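Local coordinates for peptidyl tryptophan dihydroxylase (Pseudomonas putida, PDB 7CTQ), which uses its FAD cofactor as a flavoprotein monooxygenase to dihydroxylate a peptidyl tryptophan, a step essential for making the tryptophylquinone cofactor of quinohemoprotein amine dehydrogenase, at residues Ala374-Thr379 / Gly385-Gln390. Sequence-based numbering, arbitrary orientation.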
# COMPACT_ATOMS: atom_id res chain seq x y z
N ALA A 374 -12.77 -13.78 19.25
CA ALA A 374 -14.16 -14.19 19.31
C ALA A 374 -14.37 -15.31 18.31
O ALA A 374 -13.58 -15.49 17.38
CB ALA A 374 -15.12 -13.03 19.01
N GLU A 375 -15.42 -16.09 18.54
CA GLU A 375 -15.85 -17.06 17.55
C GLU A 375 -16.37 -16.31 16.34
O GLU A 375 -17.27 -15.47 16.45
CB GLU A 375 -16.94 -17.98 18.13
CG GLU A 375 -16.39 -19.01 19.11
CD GLU A 375 -17.25 -20.28 19.17
OE1 GLU A 375 -16.79 -21.26 19.78
OE2 GLU A 375 -18.37 -20.28 18.61
N VAL A 376 -15.76 -16.55 15.18
CA VAL A 376 -16.18 -15.93 13.94
C VAL A 376 -16.45 -17.05 12.96
O VAL A 376 -16.17 -18.22 13.23
CB VAL A 376 -15.12 -14.95 13.37
CG1 VAL A 376 -14.78 -13.88 14.42
CG2 VAL A 376 -13.87 -15.72 12.99
N VAL A 377 -17.02 -16.70 11.81
CA VAL A 377 -17.33 -17.68 10.78
C VAL A 377 -16.33 -17.50 9.64
O VAL A 377 -16.27 -16.43 9.02
CB VAL A 377 -18.77 -17.54 10.28
CG1 VAL A 377 -19.03 -18.57 9.18
CG2 VAL A 377 -19.74 -17.71 11.47
N VAL A 378 -15.51 -18.54 9.39
CA VAL A 378 -14.48 -18.51 8.36
C VAL A 378 -15.07 -19.10 7.08
O VAL A 378 -15.65 -20.19 7.11
CB VAL A 378 -13.23 -19.29 8.80
CG1 VAL A 378 -12.21 -19.43 7.64
CG2 VAL A 378 -12.59 -18.61 10.02
N THR A 379 -14.95 -18.36 5.98
CA THR A 379 -15.52 -18.76 4.70
C THR A 379 -14.46 -18.65 3.61
O THR A 379 -13.39 -18.06 3.80
CB THR A 379 -16.72 -17.88 4.32
OG1 THR A 379 -16.24 -16.60 3.89
CG2 THR A 379 -17.70 -17.71 5.49
N GLY A 385 -12.39 -14.45 8.65
CA GLY A 385 -13.59 -14.65 9.43
C GLY A 385 -14.48 -13.43 9.45
O GLY A 385 -14.03 -12.28 9.33
N VAL A 386 -15.78 -13.68 9.59
CA VAL A 386 -16.79 -12.65 9.78
C VAL A 386 -17.32 -12.79 11.20
O VAL A 386 -17.80 -13.87 11.58
CB VAL A 386 -17.93 -12.79 8.76
CG1 VAL A 386 -18.91 -11.61 8.91
CG2 VAL A 386 -17.37 -12.89 7.35
N TRP A 387 -17.24 -11.72 11.99
CA TRP A 387 -17.71 -11.79 13.37
C TRP A 387 -19.21 -11.53 13.50
O TRP A 387 -19.96 -12.34 14.07
CB TRP A 387 -16.92 -10.81 14.24
CG TRP A 387 -17.24 -10.83 15.72
CD1 TRP A 387 -17.92 -11.80 16.42
CD2 TRP A 387 -16.87 -9.83 16.66
NE1 TRP A 387 -17.99 -11.44 17.75
CE2 TRP A 387 -17.36 -10.24 17.92
CE3 TRP A 387 -16.18 -8.61 16.56
CZ2 TRP A 387 -17.18 -9.47 19.08
CZ3 TRP A 387 -16.01 -7.86 17.71
CH2 TRP A 387 -16.50 -8.29 18.95
N HIS A 388 -19.67 -10.39 12.99
CA HIS A 388 -21.06 -10.00 13.16
C HIS A 388 -21.50 -9.18 11.95
O HIS A 388 -20.68 -8.64 11.21
CB HIS A 388 -21.27 -9.19 14.45
CG HIS A 388 -20.53 -7.88 14.46
ND1 HIS A 388 -21.12 -6.69 14.11
CD2 HIS A 388 -19.24 -7.60 14.75
CE1 HIS A 388 -20.22 -5.72 14.19
NE2 HIS A 388 -19.07 -6.24 14.58
N LEU A 389 -22.82 -9.11 11.76
CA LEU A 389 -23.45 -8.19 10.82
C LEU A 389 -24.30 -7.22 11.64
O LEU A 389 -25.33 -7.62 12.20
CB LEU A 389 -24.32 -8.95 9.81
CG LEU A 389 -23.61 -9.98 8.95
CD1 LEU A 389 -24.66 -10.81 8.22
CD2 LEU A 389 -22.65 -9.30 7.98
N GLN A 390 -23.86 -5.96 11.71
CA GLN A 390 -24.60 -4.91 12.43
C GLN A 390 -24.99 -5.37 13.84
O GLN A 390 -26.12 -5.15 14.28
CB GLN A 390 -25.83 -4.46 11.65
CG GLN A 390 -25.51 -3.65 10.40
CD GLN A 390 -24.94 -2.26 10.71
OE1 GLN A 390 -25.59 -1.46 11.38
NE2 GLN A 390 -23.73 -1.98 10.22
O HOH W 1 -19.46 -14.91 14.84
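Val-377 and Val-386 form a single antiparallel bridge, a hydrogen-bonded pair that illustrates how two backbone bonds can fasten a later segment of the same chain to the edge of a β-hairpin. Val-377 N donates to Val-386 O at 2.9 Å and a nearly straight 172°, and Val-386 N returns a bond to Val-377 O, also at 2.9 Å. The same Val-377 O receives a CA-H...O contact from Gly-385 CA at 3.2 Å. Beyond Trp-387 the segments part, and a water donates to both Glu-375 O and Trp-387 O, continuing the polar link where no direct backbone bond is made.

Apolar contacts gather round Trp-387 and Val-376. Ala-374 CB makes a CH-pi contact over one face of the indole, 3.9 Å from the five-membered ring centroid, while His-388 CD2 lies over the opposite face. Val-376 crosses Trp-387 at about a right angle, placing CG1 3.7 Å from Trp-387 CB. With Val-376 CG1 anti to its carbonyl carbon (chi1 -56°), CG2 falls between the backbone N and that carbon and faces Gly-385 CA; a CB on that glycine would collide with it.

Trp-387 NE1 hydrogen-bonds to Glu-393 OE1, and Val-377 and Val-386 both pack on Trp-425 of helix 416-428. A leucine in place of Trp-387 would probably leave Ala-374 CB without an aromatic face and Glu-393 without its indole donor. Strand 370-378, already paired with strand 359-367, thus gains a short clasp on its other edge: backbone bonds and a bridging water carry the polar link, Val-376 CG2 leaves no room for a side chain at Gly-385, and the indole joins an apolar face contact to a polar N-H partner.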